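Local coordinates for Low molecular weight protein-tyrosine-phosphatase yfkJ (Bacillus subtilis, PDB 4ETM) that removes phosphate from phosphotyrosine-containing proteins as a low molecular weight tyrosine phosphatase and takes part in resistance to ethanol stress, at residues H69-E79 against F149-K157. Sequence-based numbering, arbitrary orientation.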
ATOM      1  N   HIS A  69     -17.681  -1.843 -13.929  1.00 16.98           N
ATOM      2  CA  HIS A  69     -17.860  -3.267 -14.122  1.00 16.26           C
ATOM      3  C   HIS A  69     -19.347  -3.615 -14.019  1.00 16.77           C
ATOM      4  O   HIS A  69     -20.085  -2.955 -13.291  1.00 15.17           O
ATOM      5  CB  HIS A  69     -17.083  -3.990 -13.034  1.00 15.08           C
ATOM      6  CG  HIS A  69     -16.952  -5.457 -13.266  1.00 17.75           C
ATOM      7  ND1 HIS A  69     -17.979  -6.346 -13.034  1.00 18.16           N
ATOM      8  CD2 HIS A  69     -15.907  -6.194 -13.706  1.00 24.04           C
ATOM      9  CE1 HIS A  69     -17.571  -7.567 -13.322  1.00 17.08           C
ATOM     10  NE2 HIS A  69     -16.317  -7.503 -13.732  1.00 20.90           N
ATOM     11  N   GLU A  70     -19.783  -4.640 -14.748  1.00 19.44           N
ATOM     12  CA  GLU A  70     -21.178  -5.068 -14.707  1.00 18.96           C
ATOM     13  C   GLU A  70     -21.680  -5.406 -13.304  1.00 17.15           C
ATOM     14  O   GLU A  70     -22.859  -5.185 -13.002  1.00 22.02           O
ATOM     15  CB  GLU A  70     -21.408  -6.254 -15.651  1.00 25.44           C
ATOM     16  N   GLY A  71     -20.795  -5.948 -12.469  1.00 17.37           N
ATOM     17  CA  GLY A  71     -21.132  -6.328 -11.112  1.00 16.55           C
ATOM     18  C   GLY A  71     -21.484  -5.117 -10.278  1.00 20.90           C
ATOM     19  O   GLY A  71     -22.415  -5.149  -9.477  1.00 18.26           O
ATOM     20  N   THR A  72     -20.732  -4.043 -10.484  1.00 17.61           N
ATOM     21  CA  THR A  72     -20.985  -2.786  -9.798  1.00 14.12           C
ATOM     22  C   THR A  72     -22.238  -2.109 -10.348  1.00 17.85           C
ATOM     23  O   THR A  72     -23.018  -1.551  -9.587  1.00 17.26           O
ATOM     24  CB  THR A  72     -19.752  -1.850  -9.859  1.00 14.09           C
ATOM     25  OG1 THR A  72     -18.720  -2.365  -9.007  1.00 16.00           O
ATOM     26  CG2 THR A  72     -20.111  -0.435  -9.423  1.00 12.58           C
ATOM     27  N   GLN A  73     -22.450  -2.185 -11.662  1.00 19.25           N
ATOM     28  CA  GLN A  73     -23.679  -1.651 -12.238  1.00 18.39           C
ATOM     29  C   GLN A  73     -24.888  -2.357 -11.646  1.00 20.93           C
ATOM     30  O   GLN A  73     -25.886  -1.714 -11.319  1.00 21.69           O
ATOM     31  CB  GLN A  73     -23.680  -1.783 -13.765  1.00 18.11           C
ATOM     32  CG  GLN A  73     -22.645  -0.921 -14.464  1.00 18.75           C
ATOM     33  CD  GLN A  73     -22.882  -0.836 -15.961  1.00 23.67           C
ATOM     34  OE1 GLN A  73     -24.017  -0.911 -16.417  1.00 25.82           O
ATOM     35  NE2 GLN A  73     -21.805  -0.667 -16.734  1.00 24.23           N
ATOM     36  N   GLU A  74     -24.790  -3.674 -11.493  1.00 21.85           N
ATOM     37  CA  GLU A  74     -25.900  -4.451 -10.956  1.00 23.05           C
ATOM     38  C   GLU A  74     -26.199  -4.094  -9.513  1.00 19.42           C
ATOM     39  O   GLU A  74     -27.361  -3.939  -9.144  1.00 20.91           O
ATOM     40  CB  GLU A  74     -25.640  -5.949 -11.073  1.00 24.61           C
ATOM     41  CG  GLU A  74     -25.792  -6.490 -12.473  1.00 26.86           C
ATOM     42  CD  GLU A  74     -26.026  -7.985 -12.473  1.00 41.63           C
ATOM     43  OE1 GLU A  74     -25.043  -8.739 -12.635  1.00 42.02           O
ATOM     44  OE2 GLU A  74     -27.194  -8.400 -12.301  1.00 45.24           O
ATOM     45  N   ILE A  75     -25.145  -3.944  -8.714  1.00 20.14           N
ATOM     46  CA  ILE A  75     -25.294  -3.534  -7.330  1.00 15.78           C
ATOM     47  C   ILE A  75     -26.013  -2.197  -7.286  1.00 17.53           C
ATOM     48  O   ILE A  75     -27.006  -2.050  -6.585  1.00 21.32           O
ATOM     49  CB  ILE A  75     -23.936  -3.395  -6.619  1.00 17.37           C
ATOM     50  CG1 ILE A  75     -23.347  -4.776  -6.308  1.00 18.70           C
ATOM     51  CG2 ILE A  75     -24.079  -2.556  -5.348  1.00 18.94           C
ATOM     52  CD1 ILE A  75     -24.161  -5.580  -5.318  1.00 24.02           C
ATOM     53  N   LEU A  76     -25.514  -1.235  -8.057  1.00 21.85           N
ATOM     54  CA  LEU A  76     -26.084   0.110  -8.056  1.00 19.94           C
ATOM     55  C   LEU A  76     -27.539   0.118  -8.512  1.00 24.24           C
ATOM     56  O   LEU A  76     -28.371   0.803  -7.917  1.00 22.63           O
ATOM     57  CB  LEU A  76     -25.204   1.092  -8.857  1.00 20.47           C
ATOM     58  CG  LEU A  76     -23.810   1.339  -8.261  1.00 15.27           C
ATOM     59  CD1 LEU A  76     -22.971   2.303  -9.103  1.00 15.00           C
ATOM     60  CD2 LEU A  76     -23.908   1.848  -6.829  1.00 17.90           C
ATOM     61  N   ARG A  77     -27.859  -0.673  -9.532  1.00 24.58           N
ATOM     62  CA  ARG A  77     -29.243  -0.785  -9.967  1.00 28.79           C
ATOM     63  C   ARG A  77     -30.118  -1.267  -8.820  1.00 28.37           C
ATOM     64  O   ARG A  77     -31.218  -0.748  -8.616  1.00 30.06           O
ATOM     65  CB  ARG A  77     -29.380  -1.741 -11.149  1.00 27.55           C
ATOM     66  CG  ARG A  77     -28.869  -1.181 -12.462  1.00 33.11           C
ATOM     67  CD  ARG A  77     -29.213  -2.102 -13.622  1.00 40.37           C
ATOM     68  NE  ARG A  77     -28.314  -1.883 -14.749  1.00 45.25           N
ATOM     69  CZ  ARG A  77     -27.281  -2.667 -15.047  1.00 41.35           C
ATOM     70  NH1 ARG A  77     -27.024  -3.741 -14.312  1.00 43.14           N
ATOM     71  NH2 ARG A  77     -26.511  -2.383 -16.089  1.00 39.56           N
ATOM     72  N   ARG A  78     -29.628  -2.258  -8.076  1.00 25.53           N
ATOM     73  CA  ARG A  78     -30.381  -2.793  -6.947  1.00 27.45           C
ATOM     74  C   ARG A  78     -30.636  -1.715  -5.917  1.00 25.26           C
ATOM     75  O   ARG A  78     -31.741  -1.592  -5.387  1.00 29.78           O
ATOM     76  CB  ARG A  78     -29.643  -3.945  -6.279  1.00 37.16           C
ATOM     77  CG  ARG A  78     -30.180  -4.213  -4.888  1.00 41.81           C
ATOM     78  CD  ARG A  78     -29.528  -5.389  -4.241  1.00 33.46           C
ATOM     79  NE  ARG A  78     -28.337  -5.048  -3.473  1.00 25.97           N
ATOM     80  CZ  ARG A  78     -27.442  -5.956  -3.112  1.00 18.39           C
ATOM     81  NH1 ARG A  78     -27.621  -7.216  -3.487  1.00 24.37           N
ATOM     82  NH2 ARG A  78     -26.378  -5.619  -2.406  1.00 26.94           N
ATOM     83  N   GLU A  79     -29.612  -0.920  -5.646  1.00 26.39           N
ATOM     84  CA  GLU A  79     -29.727   0.139  -4.658  1.00 26.73           C
ATOM     85  C   GLU A  79     -30.480   1.341  -5.214  1.00 29.06           C
ATOM     86  O   GLU A  79     -30.689   2.327  -4.508  1.00 30.63           O
ATOM     87  CB  GLU A  79     -28.342   0.570  -4.178  1.00 22.86           C
ATOM     88  CG  GLU A  79     -27.483  -0.579  -3.659  1.00 25.80           C
ATOM     89  CD  GLU A  79     -27.919  -1.056  -2.291  1.00 31.76           C
ATOM     90  OE1 GLU A  79     -28.334  -0.203  -1.471  1.00 28.92           O
ATOM     91  OE2 GLU A  79     -27.853  -2.279  -2.035  1.00 35.25           O
ATOM     92  N   PHE A 149     -19.102  -9.269  -5.351  1.00 15.66           N
ATOM     93  CA  PHE A 149     -19.601  -7.906  -5.350  1.00 16.28           C
ATOM     94  C   PHE A 149     -20.500  -7.610  -4.160  1.00 15.35           C
ATOM     95  O   PHE A 149     -20.583  -6.468  -3.723  1.00 17.62           O
ATOM     96  CB  PHE A 149     -20.292  -7.590  -6.677  1.00 14.37           C
ATOM     97  CG  PHE A 149     -19.325  -7.382  -7.809  1.00 14.18           C
ATOM     98  CD1 PHE A 149     -18.759  -8.479  -8.455  1.00 18.32           C
ATOM     99  CD2 PHE A 149     -18.961  -6.102  -8.215  1.00 16.69           C
ATOM    100  CE1 PHE A 149     -17.861  -8.300  -9.494  1.00 16.38           C
ATOM    101  CE2 PHE A 149     -18.054  -5.916  -9.246  1.00 21.14           C
ATOM    102  CZ  PHE A 149     -17.502  -7.027  -9.885  1.00 15.67           C
ATOM    103  N   GLU A 150     -21.136  -8.643  -3.615  1.00 18.23           N
ATOM    104  CA  GLU A 150     -22.031  -8.458  -2.480  1.00 18.58           C
ATOM    105  C   GLU A 150     -21.291  -7.962  -1.238  1.00 19.08           C
ATOM    106  O   GLU A 150     -21.753  -7.030  -0.574  1.00 17.79           O
ATOM    107  CB  GLU A 150     -22.784  -9.741  -2.166  1.00 18.60           C
ATOM    108  CG  GLU A 150     -23.878 -10.061  -3.156  1.00 23.78           C
ATOM    109  CD  GLU A 150     -25.184  -9.358  -2.859  1.00 24.56           C
ATOM    110  OE1 GLU A 150     -26.221  -9.746  -3.438  1.00 30.18           O
ATOM    111  OE2 GLU A 150     -25.187  -8.436  -2.027  1.00 28.99           O
ATOM    112  N   GLU A 151     -20.138  -8.550  -0.920  1.00 17.93           N
ATOM    113  CA  GLU A 151     -19.446  -8.164   0.308  1.00 20.44           C
ATOM    114  C   GLU A 151     -18.802  -6.785   0.135  1.00 17.24           C
ATOM    115  O   GLU A 151     -18.658  -6.044   1.105  1.00 19.27           O
ATOM    116  CB  GLU A 151     -18.406  -9.208   0.721  1.00 25.79           C
ATOM    117  CG  GLU A 151     -17.167  -9.238  -0.144  1.00 22.43           C
ATOM    118  CD  GLU A 151     -16.101 -10.209   0.365  1.00 27.56           C
ATOM    119  OE1 GLU A 151     -15.064 -10.347  -0.314  1.00 27.27           O
ATOM    120  OE2 GLU A 151     -16.295 -10.826   1.436  1.00 29.67           O
ATOM    121  N   VAL A 152     -18.431  -6.455  -1.104  1.00 16.62           N
ATOM    122  CA  VAL A 152     -17.874  -5.142  -1.425  1.00 12.46           C
ATOM    123  C   VAL A 152     -18.958  -4.083  -1.229  1.00 14.00           C
ATOM    124  O   VAL A 152     -18.713  -3.046  -0.631  1.00 16.56           O
ATOM    125  CB  VAL A 152     -17.298  -5.105  -2.858  1.00 15.18           C
ATOM    126  CG1 VAL A 152     -16.988  -3.686  -3.277  1.00 14.57           C
ATOM    127  CG2 VAL A 152     -16.042  -5.952  -2.925  1.00 14.12           C
ATOM    128  N   CYS A 153     -20.172  -4.357  -1.708  1.00 14.29           N
ATOM    129  CA  CYS A 153     -21.296  -3.458  -1.457  1.00 14.51           C
ATOM    130  C   CYS A 153     -21.492  -3.196   0.042  1.00 15.91           C
ATOM    131  O   CYS A 153     -21.616  -2.041   0.469  1.00 18.37           O
ATOM    132  CB  CYS A 153     -22.582  -4.041  -2.048  1.00 15.15           C
ATOM    133  SG  CYS A 153     -24.066  -3.031  -1.776  1.00 21.11           S
ATOM    134  N   GLN A 154     -21.518  -4.259   0.838  1.00 15.61           N
ATOM    135  CA  GLN A 154     -21.739  -4.106   2.271  1.00 16.68           C
ATOM    136  C   GLN A 154     -20.657  -3.250   2.908  1.00 17.36           C
ATOM    137  O   GLN A 154     -20.955  -2.335   3.678  1.00 22.11           O
ATOM    138  CB  GLN A 154     -21.847  -5.463   2.979  1.00 25.49           C
ATOM    139  CG  GLN A 154     -23.225  -6.091   2.870  1.00 36.96           C
ATOM    140  CD  GLN A 154     -23.294  -7.497   3.449  1.00 46.64           C
ATOM    141  OE1 GLN A 154     -22.318  -8.004   4.009  1.00 52.66           O
ATOM    142  NE2 GLN A 154     -24.454  -8.135   3.311  1.00 41.07           N
ATOM    143  N   LEU A 155     -19.409  -3.540   2.562  1.00 15.79           N
ATOM    144  CA  LEU A 155     -18.276  -2.805   3.112  1.00 17.75           C
ATOM    145  C   LEU A 155     -18.293  -1.341   2.693  1.00 20.86           C
ATOM    146  O   LEU A 155     -18.033  -0.458   3.497  1.00 19.37           O
ATOM    147  CB  LEU A 155     -16.966  -3.468   2.692  1.00 18.34           C
ATOM    148  CG  LEU A 155     -16.706  -4.824   3.345  1.00 19.88           C
ATOM    149  CD1 LEU A 155     -15.552  -5.510   2.660  1.00 19.84           C
ATOM    150  CD2 LEU A 155     -16.426  -4.655   4.836  1.00 18.28           C
ATOM    151  N   ILE A 156     -18.601  -1.087   1.427  1.00 14.92           N
ATOM    152  CA  ILE A 156     -18.547   0.267   0.916  1.00 14.42           C
ATOM    153  C   ILE A 156     -19.716   1.096   1.455  1.00 16.73           C
ATOM    154  O   ILE A 156     -19.551   2.292   1.706  1.00 17.63           O
ATOM    155  CB  ILE A 156     -18.455   0.291  -0.611  1.00 13.15           C
ATOM    156  CG1 ILE A 156     -17.050  -0.145  -1.038  1.00 12.42           C
ATOM    157  CG2 ILE A 156     -18.752   1.666  -1.142  1.00 15.21           C
ATOM    158  CD1 ILE A 156     -16.840  -0.167  -2.561  1.00 12.39           C
ATOM    159  N   LYS A 157     -20.871   0.459   1.684  1.00 16.85           N
ATOM    160  CA  LYS A 157     -21.977   1.169   2.322  1.00 18.43           C
ATOM    161  C   LYS A 157     -21.616   1.681   3.711  1.00 20.84           C
ATOM    162  O   LYS A 157     -21.779   2.862   3.990  1.00 22.83           O
ATOM    163  CB  LYS A 157     -23.244   0.315   2.378  1.00 17.96           C
ATOM    164  CG  LYS A 157     -23.965   0.231   1.042  1.00 27.71           C
ATOM    165  CD  LYS A 157     -25.160  -0.695   1.090  1.00 24.16           C
ATOM    166  CE  LYS A 157     -26.258  -0.143   1.974  1.00 28.67           C
ATOM    167  NZ  LYS A 157     -27.435  -1.054   1.979  1.00 37.96           N
TER
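Phe149 lays its ring against the first turn of helix 70-78, where Gly71 brings the backbone itself into contact. Gly71 CA stands 3.6 Å from the centroid of that ring, almost on its normal, a CH-pi contact in which a bare main chain serves as the aromatic's partner. The N-cap residue joins in: Phe149 CZ sits over one face of the imidazole, 3.3 Å from His69 ND1, the two ring planes tilted by 31°. His69 ND1 accepts, in the imidazole plane, a nearly straight hydrogen bond from Gly71 N at 2.9 Å, which caps the helix and fixes the ring's rotation. Thr72 OG1 meets the edge of the Phe149 ring while hydrogen-bonding to Cys30 O.

Helix 149-170 is the C-terminal helix of this phosphatase fold, built on a four-stranded parallel sheet; here its first turns cross helix 70-78 at -56°. Both helices also lean on helix 31-45, which begins at the active-site Arg31: Thr72 and Leu76 from helix 70-78, Val152 and Ile156 from helix 149-170.

Apolar packing continues one turn along, where Ile75 CG2 lies 3.6 Å from Cys153 SG. Ile75 CD1 packs on Cys153 CB and lies over one face of the Arg78 guanidinium, while Cys153 SG sits at that group's edge, near its plane, beside Arg78 NH2.

Charges close the outer margin. The guanidinium of Arg78 grips Glu150 end-on, NH1 reaching OE1 at 2.9 Å and NH2 reaching OE2 at 3.1 Å, with the two planes moderately turned against each other. A bend at chi3 turns the arginine so that NE simultaneously binds Glu79 OE2, and Glu79 OE1 extends the network through a long salt bridge to Lys157 NZ (3.7 Å).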